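SAM-dependent methyltransferase (Exiguobacterium sibiricum 255-15, PDB 3D2L) probably transfers a methyl group from S-adenosylmethionine to an acceptor substrate that has not been identified. Local coordinates at residues L134-S139 / A233-F238; V217-G222 / F237-K242; V174-T179 / H196-Y201. All blocks are in the same frame, centred on the assembly; numbering follows the deposited sequence.

Contact 1: residues L134-S139 / A233-F238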
loop_
_atom_site.group_PDB
_atom_site.type_symbol
_atom_site.label_atom_id
_atom_site.label_comp_id
_atom_site.label_asym_id
_atom_site.label_seq_id
_atom_site.Cartn_x
_atom_site.Cartn_y
_atom_site.Cartn_z
ATOM N N LEU A 134 10.177 3.463 2.490
ATOM C CA LEU A 134 10.051 2.253 1.700
ATOM C C LEU A 134 8.685 2.201 1.066
ATOM O O LEU A 134 7.702 2.430 1.740
ATOM C CB LEU A 134 10.184 1.011 2.582
ATOM C CG LEU A 134 11.546 0.599 3.107
ATOM C CD1 LEU A 134 12.013 1.576 4.150
ATOM C CD2 LEU A 134 11.450 -0.825 3.700
ATOM N N PHE A 135 8.627 1.885 -0.222
ATOM C CA PHE A 135 7.367 1.699 -0.924
ATOM C C PHE A 135 7.569 0.819 -2.159
ATOM O O PHE A 135 8.652 0.739 -2.732
ATOM C CB PHE A 135 6.670 3.025 -1.354
ATOM C CG PHE A 135 7.468 3.870 -2.344
ATOM C CD1 PHE A 135 7.315 3.712 -3.709
ATOM C CD2 PHE A 135 8.356 4.825 -1.901
ATOM C CE1 PHE A 135 8.028 4.482 -4.604
ATOM C CE2 PHE A 135 9.057 5.612 -2.809
ATOM C CZ PHE A 135 8.904 5.430 -4.141
ATOM N N ASP A 136 6.487 0.161 -2.558
ATOM C CA ASP A 136 6.477 -0.668 -3.761
ATOM C C ASP A 136 5.304 -0.222 -4.625
ATOM O O ASP A 136 4.211 0.142 -4.109
ATOM C CB ASP A 136 6.381 -2.161 -3.436
ATOM C CG ASP A 136 5.164 -2.493 -2.575
ATOM O OD1 ASP A 136 5.181 -2.210 -1.350
ATOM O OD2 ASP A 136 4.215 -3.077 -3.131
ATOM N N VAL A 137 5.552 -0.216 -5.936
ATOM C CA VAL A 137 4.575 0.271 -6.918
ATOM C C VAL A 137 4.521 -0.610 -8.134
ATOM O O VAL A 137 5.420 -1.416 -8.373
ATOM C CB VAL A 137 4.898 1.731 -7.405
ATOM C CG1 VAL A 137 4.600 2.780 -6.314
ATOM C CG2 VAL A 137 6.334 1.859 -7.914
ATOM N N HIS A 138 3.444 -0.465 -8.897
ATOM C CA HIS A 138 3.320 -1.152 -10.154
ATOM C C HIS A 138 4.355 -0.613 -11.131
ATOM O O HIS A 138 4.682 0.563 -11.106
ATOM C CB HIS A 138 1.932 -0.931 -10.792
ATOM C CG HIS A 138 0.788 -1.351 -9.922
ATOM N ND1 HIS A 138 0.747 -2.575 -9.299
ATOM C CD2 HIS A 138 -0.368 -0.722 -9.597
ATOM C CE1 HIS A 138 -0.392 -2.696 -8.647
ATOM N NE2 HIS A 138 -1.090 -1.584 -8.811
ATOM N N SER A 139 4.850 -1.501 -11.986
ATOM C CA SER A 139 5.735 -1.126 -13.051
ATOM C C SER A 139 4.856 -0.716 -14.203
ATOM O O SER A 139 3.682 -1.124 -14.247
ATOM C CB SER A 139 6.528 -2.324 -13.502
ATOM O OG SER A 139 5.637 -3.330 -13.964
ATOM N N ALA A 233 9.298 -6.980 -15.170
ATOM C CA ALA A 233 9.010 -6.883 -13.731
ATOM C C ALA A 233 7.603 -6.304 -13.533
ATOM O O ALA A 233 7.147 -5.454 -14.296
ATOM C CB ALA A 233 10.066 -6.015 -13.024
ATOM N N GLU A 234 6.907 -6.787 -12.519
ATOM C CA GLU A 234 5.556 -6.348 -12.241
ATOM C C GLU A 234 5.469 -5.357 -11.067
ATOM O O GLU A 234 4.598 -4.504 -11.057
ATOM C CB GLU A 234 4.661 -7.565 -12.004
ATOM C CG GLU A 234 4.509 -8.423 -13.232
ATOM C CD GLU A 234 3.772 -9.738 -12.963
ATOM O OE1 GLU A 234 3.196 -9.910 -11.866
ATOM O OE2 GLU A 234 3.778 -10.604 -13.865
ATOM N N ARG A 235 6.364 -5.487 -10.084
ATOM C CA ARG A 235 6.308 -4.648 -8.888
ATOM C C ARG A 235 7.720 -4.128 -8.588
ATOM O O ARG A 235 8.674 -4.903 -8.543
ATOM C CB ARG A 235 5.756 -5.463 -7.727
ATOM C CG ARG A 235 5.506 -4.708 -6.467
ATOM C CD ARG A 235 4.904 -5.605 -5.396
ATOM N NE ARG A 235 3.588 -6.083 -5.816
ATOM C CZ ARG A 235 2.458 -5.397 -5.700
ATOM N NH1 ARG A 235 2.451 -4.214 -5.120
ATOM N NH2 ARG A 235 1.326 -5.914 -6.156
ATOM N N ILE A 236 7.829 -2.816 -8.420
ATOM C CA ILE A 236 9.107 -2.149 -8.190
ATOM C C ILE A 236 9.194 -1.633 -6.760
ATOM O O ILE A 236 8.305 -0.945 -6.282
ATOM C CB ILE A 236 9.353 -1.075 -9.247
ATOM C CG1 ILE A 236 9.187 -1.710 -10.636
ATOM C CG2 ILE A 236 10.783 -0.440 -9.068
ATOM C CD1 ILE A 236 9.650 -0.892 -11.776
ATOM N N PHE A 237 10.277 -1.994 -6.077
ATOM C CA PHE A 237 10.482 -1.662 -4.685
ATOM C C PHE A 237 11.523 -0.579 -4.579
ATOM O O PHE A 237 12.558 -0.652 -5.229
ATOM C CB PHE A 237 10.935 -2.920 -3.906
ATOM C CG PHE A 237 9.900 -4.013 -3.881
ATOM C CD1 PHE A 237 9.629 -4.748 -5.021
ATOM C CD2 PHE A 237 9.202 -4.309 -2.721
ATOM C CE1 PHE A 237 8.653 -5.745 -5.012
ATOM C CE2 PHE A 237 8.229 -5.318 -2.714
ATOM C CZ PHE A 237 7.972 -6.032 -3.866
ATOM N N PHE A 238 11.245 0.426 -3.750
ATOM C CA PHE A 238 12.163 1.559 -3.541
ATOM C C PHE A 238 12.526 1.663 -2.090
ATOM O O PHE A 238 11.653 1.565 -1.231
ATOM C CB PHE A 238 11.484 2.868 -3.882
ATOM C CG PHE A 238 11.216 3.036 -5.330
ATOM C CD1 PHE A 238 10.163 2.357 -5.928
ATOM C CD2 PHE A 238 11.997 3.872 -6.080
ATOM C CE1 PHE A 238 9.920 2.508 -7.293
ATOM C CE2 PHE A 238 11.758 4.030 -7.444
ATOM C CZ PHE A 238 10.739 3.333 -8.031
HETATM O O HOH W 1 2.596 -4.609 -9.015
#

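Contact 2: residues V217-G222 / F237-K242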
loop_
_atom_site.group_PDB
_atom_site.type_symbol
_atom_site.label_atom_id
_atom_site.label_comp_id
_atom_site.label_asym_id
_atom_site.label_seq_id
_atom_site.Cartn_x
_atom_site.Cartn_y
_atom_site.Cartn_z
ATOM N N VAL A 217 18.180 7.921 -2.704
ATOM C CA VAL A 217 17.619 6.632 -3.149
ATOM C C VAL A 217 18.699 5.564 -2.997
ATOM O O VAL A 217 19.762 5.651 -3.604
ATOM C CB VAL A 217 17.098 6.719 -4.576
ATOM C CG1 VAL A 217 16.460 5.372 -5.022
ATOM C CG2 VAL A 217 16.092 7.816 -4.634
ATOM N N CYS A 218 18.401 4.569 -2.164
ATOM C CA CYS A 218 19.327 3.528 -1.812
ATOM C C CYS A 218 19.255 2.332 -2.712
ATOM O O CYS A 218 20.284 1.766 -3.025
ATOM C CB CYS A 218 19.041 3.036 -0.419
ATOM S SG CYS A 218 19.222 4.286 0.854
ATOM N N ALA A 219 18.044 1.920 -3.087
ATOM C CA ALA A 219 17.844 0.740 -3.896
ATOM C C ALA A 219 16.504 0.803 -4.644
ATOM O O ALA A 219 15.529 1.357 -4.126
ATOM C CB ALA A 219 17.903 -0.498 -3.004
ATOM N N VAL A 220 16.530 0.328 -5.895
ATOM C CA VAL A 220 15.358 0.175 -6.764
ATOM C C VAL A 220 15.464 -1.262 -7.287
ATOM O O VAL A 220 16.374 -1.587 -8.072
ATOM C CB VAL A 220 15.339 1.159 -7.933
ATOM C CG1 VAL A 220 14.020 0.975 -8.741
ATOM C CG2 VAL A 220 15.480 2.557 -7.416
ATOM N N THR A 221 14.560 -2.120 -6.813
ATOM C CA THR A 221 14.585 -3.524 -7.120
ATOM C C THR A 221 13.219 -4.042 -7.607
ATOM O O THR A 221 12.192 -3.403 -7.421
ATOM C CB THR A 221 15.079 -4.307 -5.898
ATOM O OG1 THR A 221 14.174 -4.101 -4.809
ATOM C CG2 THR A 221 16.493 -3.851 -5.474
ATOM N N GLY A 222 13.256 -5.173 -8.303
ATOM C CA GLY A 222 12.063 -5.771 -8.861
ATOM C C GLY A 222 11.619 -7.075 -8.237
ATOM O O GLY A 222 12.434 -7.917 -7.817
ATOM N N PHE A 237 10.277 -1.994 -6.077
ATOM C CA PHE A 237 10.482 -1.662 -4.685
ATOM C C PHE A 237 11.523 -0.579 -4.579
ATOM O O PHE A 237 12.558 -0.652 -5.229
ATOM C CB PHE A 237 10.935 -2.920 -3.906
ATOM C CG PHE A 237 9.900 -4.013 -3.881
ATOM C CD1 PHE A 237 9.629 -4.748 -5.021
ATOM C CD2 PHE A 237 9.202 -4.309 -2.721
ATOM C CE1 PHE A 237 8.653 -5.745 -5.012
ATOM C CE2 PHE A 237 8.229 -5.318 -2.714
ATOM C CZ PHE A 237 7.972 -6.032 -3.866
ATOM N N PHE A 238 11.245 0.426 -3.750
ATOM C CA PHE A 238 12.163 1.559 -3.541
ATOM C C PHE A 238 12.526 1.663 -2.090
ATOM O O PHE A 238 11.653 1.565 -1.231
ATOM C CB PHE A 238 11.484 2.868 -3.882
ATOM C CG PHE A 238 11.216 3.036 -5.330
ATOM C CD1 PHE A 238 10.163 2.357 -5.928
ATOM C CD2 PHE A 238 11.997 3.872 -6.080
ATOM C CE1 PHE A 238 9.920 2.508 -7.293
ATOM C CE2 PHE A 238 11.758 4.030 -7.444
ATOM C CZ PHE A 238 10.739 3.333 -8.031
ATOM N N VAL A 239 13.799 1.930 -1.826
ATOM C CA VAL A 239 14.282 2.170 -0.479
ATOM C C VAL A 239 14.985 3.489 -0.603
ATOM O O VAL A 239 15.867 3.653 -1.473
ATOM C CB VAL A 239 15.277 1.071 0.043
ATOM C CG1 VAL A 239 15.717 1.383 1.504
ATOM C CG2 VAL A 239 14.632 -0.313 -0.047
ATOM N N ALA A 240 14.593 4.439 0.248
ATOM C CA ALA A 240 15.177 5.797 0.239
ATOM C C ALA A 240 15.478 6.218 1.667
ATOM O O ALA A 240 14.838 5.745 2.619
ATOM C CB ALA A 240 14.233 6.805 -0.450
ATOM N N GLU A 241 16.476 7.082 1.838
ATOM C CA GLU A 241 16.839 7.534 3.171
ATOM C C GLU A 241 16.895 9.061 3.252
ATOM O O GLU A 241 17.402 9.722 2.357
ATOM C CB GLU A 241 18.178 6.929 3.541
ATOM C CG GLU A 241 18.694 7.343 4.872
ATOM C CD GLU A 241 19.984 6.672 5.172
ATOM O OE1 GLU A 241 19.999 5.425 5.121
ATOM O OE2 GLU A 241 20.969 7.385 5.449
ATOM N N LYS A 242 16.384 9.611 4.348
ATOM C CA LYS A 242 16.357 11.044 4.504
ATOM C C LYS A 242 17.780 11.549 4.688
ATOM O O LYS A 242 18.498 11.063 5.554
ATOM C CB LYS A 242 15.521 11.476 5.717
ATOM C CG LYS A 242 15.369 13.003 5.735
ATOM C CD LYS A 242 14.487 13.546 6.779
ATOM C CE LYS A 242 14.496 15.105 6.748
ATOM N NZ LYS A 242 13.673 15.548 7.878
HETATM O O HOH W 2 14.557 -2.100 -3.132
#

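Contact 3: residues V174-T179 / H196-Y201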
loop_
_atom_site.group_PDB
_atom_site.type_symbol
_atom_site.label_atom_id
_atom_site.label_comp_id
_atom_site.label_asym_id
_atom_site.label_seq_id
_atom_site.Cartn_x
_atom_site.Cartn_y
_atom_site.Cartn_z
ATOM N N VAL A 174 -4.896 3.006 -14.484
ATOM C CA VAL A 174 -5.851 1.902 -14.534
ATOM C C VAL A 174 -7.073 2.330 -13.748
ATOM O O VAL A 174 -6.953 3.075 -12.765
ATOM C CB VAL A 174 -5.266 0.576 -13.932
ATOM C CG1 VAL A 174 -4.806 0.804 -12.534
ATOM C CG2 VAL A 174 -6.281 -0.554 -13.875
ATOM N N VAL A 175 -8.244 1.909 -14.240
ATOM C CA VAL A 175 -9.530 2.076 -13.572
ATOM C C VAL A 175 -9.940 0.661 -13.178
ATOM O O VAL A 175 -10.061 -0.212 -14.031
ATOM C CB VAL A 175 -10.623 2.686 -14.513
ATOM C CG1 VAL A 175 -11.945 2.811 -13.785
ATOM C CG2 VAL A 175 -10.193 4.033 -15.043
ATOM N N HIS A 176 -10.069 0.409 -11.877
ATOM C CA HIS A 176 -10.516 -0.894 -11.377
ATOM C C HIS A 176 -11.987 -0.797 -11.049
ATOM O O HIS A 176 -12.355 -0.089 -10.103
ATOM C CB HIS A 176 -9.794 -1.265 -10.072
ATOM C CG HIS A 176 -8.312 -1.306 -10.202
ATOM N ND1 HIS A 176 -7.662 -2.171 -11.053
ATOM C CD2 HIS A 176 -7.344 -0.594 -9.570
ATOM C CE1 HIS A 176 -6.356 -1.981 -10.948
ATOM N NE2 HIS A 176 -6.138 -1.050 -10.033
ATOM N N GLU A 177 -12.830 -1.487 -11.821
ATOM C CA GLU A 177 -14.275 -1.504 -11.563
ATOM C C GLU A 177 -14.571 -2.766 -10.809
ATOM O O GLU A 177 -14.476 -3.854 -11.353
ATOM C CB GLU A 177 -15.076 -1.437 -12.851
ATOM C CG GLU A 177 -14.878 -0.129 -13.589
ATOM C CD GLU A 177 -15.640 1.036 -13.001
ATOM O OE1 GLU A 177 -16.069 0.964 -11.822
ATOM O OE2 GLU A 177 -15.834 2.031 -13.748
ATOM N N LEU A 178 -14.906 -2.599 -9.533
ATOM C CA LEU A 178 -15.200 -3.707 -8.652
ATOM C C LEU A 178 -16.683 -3.833 -8.360
ATOM O O LEU A 178 -17.380 -2.828 -8.191
ATOM C CB LEU A 178 -14.481 -3.535 -7.321
ATOM C CG LEU A 178 -13.066 -4.063 -7.133
ATOM C CD1 LEU A 178 -13.076 -5.611 -7.107
ATOM C CD2 LEU A 178 -12.185 -3.526 -8.205
ATOM N N THR A 179 -17.150 -5.080 -8.304
ATOM C CA THR A 179 -18.511 -5.395 -7.877
ATOM C C THR A 179 -18.362 -6.509 -6.849
ATOM O O THR A 179 -17.758 -7.514 -7.150
ATOM C CB THR A 179 -19.416 -5.840 -9.017
ATOM O OG1 THR A 179 -19.697 -4.713 -9.857
ATOM C CG2 THR A 179 -20.798 -6.373 -8.485
ATOM N N HIS A 196 -11.955 2.234 -8.352
ATOM C CA HIS A 196 -10.656 2.600 -7.814
ATOM C C HIS A 196 -9.772 3.000 -8.965
ATOM O O HIS A 196 -9.849 2.425 -10.042
ATOM C CB HIS A 196 -10.071 1.440 -7.026
ATOM C CG HIS A 196 -10.921 1.041 -5.850
ATOM N ND1 HIS A 196 -10.901 1.723 -4.652
ATOM C CD2 HIS A 196 -11.849 0.068 -5.709
ATOM C CE1 HIS A 196 -11.767 1.178 -3.818
ATOM N NE2 HIS A 196 -12.349 0.165 -4.430
ATOM N N HIS A 197 -8.925 3.991 -8.703
ATOM C CA HIS A 197 -8.038 4.543 -9.701
ATOM C C HIS A 197 -6.608 4.384 -9.250
ATOM O O HIS A 197 -6.270 4.728 -8.124
ATOM C CB HIS A 197 -8.349 6.029 -9.896
ATOM C CG HIS A 197 -9.735 6.270 -10.397
ATOM N ND1 HIS A 197 -10.061 6.188 -11.732
ATOM C CD2 HIS A 197 -10.896 6.505 -9.736
ATOM C CE1 HIS A 197 -11.360 6.393 -11.876
ATOM N NE2 HIS A 197 -11.889 6.581 -10.679
ATOM N N GLN A 198 -5.763 3.899 -10.149
ATOM C CA GLN A 198 -4.338 3.813 -9.864
ATOM C C GLN A 198 -3.523 4.341 -11.018
ATOM O O GLN A 198 -3.957 4.297 -12.163
ATOM C CB GLN A 198 -3.922 2.406 -9.522
ATOM C CG GLN A 198 -4.261 2.000 -8.118
ATOM C CD GLN A 198 -3.672 0.654 -7.785
ATOM O OE1 GLN A 198 -3.748 -0.291 -8.611
ATOM N NE2 GLN A 198 -3.060 0.538 -6.587
ATOM N N ARG A 199 -2.357 4.887 -10.684
ATOM C CA ARG A 199 -1.488 5.445 -11.662
ATOM C C ARG A 199 -0.039 5.224 -11.235
ATOM O O ARG A 199 0.332 5.288 -10.043
ATOM C CB ARG A 199 -1.792 6.954 -11.852
ATOM C CG ARG A 199 -0.922 7.650 -12.863
ATOM C CD ARG A 199 -1.320 9.098 -12.952
ATOM N NE ARG A 199 -0.515 9.791 -13.944
ATOM C CZ ARG A 199 -0.619 11.077 -14.189
ATOM N NH1 ARG A 199 -1.518 11.812 -13.543
ATOM N NH2 ARG A 199 0.157 11.619 -15.113
ATOM N N THR A 200 0.782 4.919 -12.224
ATOM C CA THR A 200 2.176 4.731 -11.982
ATOM C C THR A 200 3.001 5.549 -12.975
ATOM O O THR A 200 2.453 6.258 -13.859
ATOM C CB THR A 200 2.549 3.215 -11.900
ATOM O OG1 THR A 200 3.724 3.068 -11.102
ATOM C CG2 THR A 200 2.739 2.583 -13.316
ATOM N N TYR A 201 4.308 5.503 -12.756
ATOM C CA TYR A 201 5.312 6.226 -13.502
ATOM C C TYR A 201 6.549 5.338 -13.682
ATOM O O TYR A 201 6.743 4.344 -12.921
ATOM C CB TYR A 201 5.723 7.500 -12.731
ATOM C CG TYR A 201 4.557 8.417 -12.437
ATOM C CD1 TYR A 201 3.824 8.294 -11.244
ATOM C CD2 TYR A 201 4.172 9.396 -13.350
ATOM C CE1 TYR A 201 2.737 9.106 -10.992
ATOM C CE2 TYR A 201 3.116 10.243 -13.078
ATOM C CZ TYR A 201 2.395 10.085 -11.903
ATOM O OH TYR A 201 1.318 10.915 -11.638
HETATM O O HOH W 3 -7.232 5.794 -13.364
#

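Contact 1: residues L134-S139 / A233-F238
Phe135 holds CG between its own backbone N and carbonyl carbon (chi1 63°), whereas Phe238 has CG beside the backbone N (chi1 -69°), and these settings bring the two rings together across neighbouring strands. Strands 131-138 and 235-242 run antiparallel here, the fifth and seventh strands of the 3-2-1-4-5-7-6 sheet that marks the Rossmann-like class I methyltransferase fold. The ring planes are within 14° of parallel but slid so far that they barely overlap. Phe135 CE1 meets Phe238 CD1 at 3.3 Å, and Phe238 CB stands over the Phe135 face, toward its rim. The CG2 methyl of the branched Val137 lies against Phe238 CE1, 3.7 Å away. Flat and branched apolar groups suit this face because helix 203-212 covers it, with Leu210 on Phe135 and Tyr206 on Val137.

The other face mixes charge with an aromatic. Asp136 CB lies over the Phe237 ring, 3.9 Å from its centroid, in a CH-pi contact. Its carboxylate OD2 takes a salt-bridged hydrogen bond from Arg235 NH1 at 2.9 Å. Trp23 NE1 also reaches OD2 and Cys104 N reaches OD1, so several donors grip this buried group, while Arg235 NH1 has a second acidic partner in Asp105. Nearby, a water joins His138 ND1 to Glu234 O; His138 NE2 bonds Gln198 OE1.

Where the strand gives way to helix 140-144, Ser139 is the N-cap. Its small hydroxyl does two jobs: OG accepts from Lys142 N and donates to Ala233 O at 2.6 Å.

Contact 2: residues V217-G222 / F237-K242
Val220 and Phe238 form a non-hydrogen-bonded pair of antiparallel strands 215-222 and 235-242, and their side chains lie alongside each other, pointing the same way. Val220 CG1, anti to the backbone N (chi1 -177°), rests over one face of the Phe238 ring, 4.3 Å from the centroid and offset toward the rim. CG2 touches the same ring at CD2, 4.0 Å away. An alanine in place of Val220 would lose both methyls and would probably leave a gap between the Phe238 ring, Ile236 and Ile207 of helix 203-212.

On the other face of the sheet, with Phe237 and Val239, Thr221 OG1 comes within 3.6 Å of Phe237 CB, the two side chains crossing at about a right angle. A water bonds that hydroxyl at 2.6 Å and reaches Phe237 O weakly, an outlet that suits a threonine on this partly exposed strand.

The backbone sets these positions. Phe237 N donates to Thr221 O at 2.7 Å in an almost straight bond. Farther along, Cys218 N and Ala219 N both donate to Val239 O, at 2.8 and 3.2 Å, approaching from the same face of its carbonyl plane. This is a classic beta bulge, which shifts the register by one residue; next to it Cys218 SG touches Glu241 CB. Trp26 and Gln30 of helix 20-30 cover Val239, and the Glu241 side chain lies about 4 Å from a magnesium ion.

With no charged pair joining the two segments, the union of this outermost strand rests on peptide hydrogen bonds and apolar contact.

Contact 3: residues V174-T179 / H196-Y201
A beta hairpin made of strands 173-183 and 189-199 provides this contact; it forms one side of a four-stranded antiparallel sheet that the chain builds between the fifth strand of the methyltransferase sheet and helix 203-212. Across it, the side chains of His176 and Gln198 cross obliquely and are joined by a hydrogen bond. His176 NE2 donates to Gln198 OE1 at 2.9 Å with an N-H...O angle of 162°. The oxygen lies close to the imidazole plane, but the ring and amide planes are 62° apart, and the donor stands above the plane of the amide. Glutamine suits this buried place because its amide offers both an acceptor and a donor: OE1 has His138 as a second partner, and NE2 reaches Asp105 OD2. Phe147 meets the His176 ring edge-to-face and Trp163 meets it with the planes steeply inclined, which would limit its freedom to turn.

Val174 shares this face. Its CG1 occupies the position between backbone N and carbonyl carbon (chi1 56°) and packs 3.5 Å from Gln198 CB, while Met143 of helix 140-144 adds cover. Next to them His176 and His196 form a hydrogen-bonded pair, with His176 N reaching His196 O at 2.7 Å, and their CB atoms are 4.1 Å apart. His196 NE2 is hydrogen-bonded to Glu194 OE1.

Val175 and His197 project from the other face, where a polar ring can meet solvent. Val175 CG2 lies 4.0 Å from His197 ND1, and a water bonds that same ND1 while donating to Val174 O at 2.8 Å.

Contacts 1 and 2 are neighbours in one mixed sheet: strand 235-242 is common to both, pairing with 131-138 in contact 1 and with the outermost strand 215-222 in contact 2. Their centres are about 10 Å apart, and Ile236 CG2 packs on Val220 CG1 between them. Contact 3 belongs to the separate antiparallel sheet, about 16 Å from contact 1 and about 24 Å from contact 2, centre to centre. Along the chain, the first strand of contact 1 comes first, then all of contact 3, then strand 215-222, and last the shared strand 235-242. Probable hydrogen bonds link His138 of the Rossmann-like core to Gln198, at the end of the added sheet, and to Thr200 just beyond it.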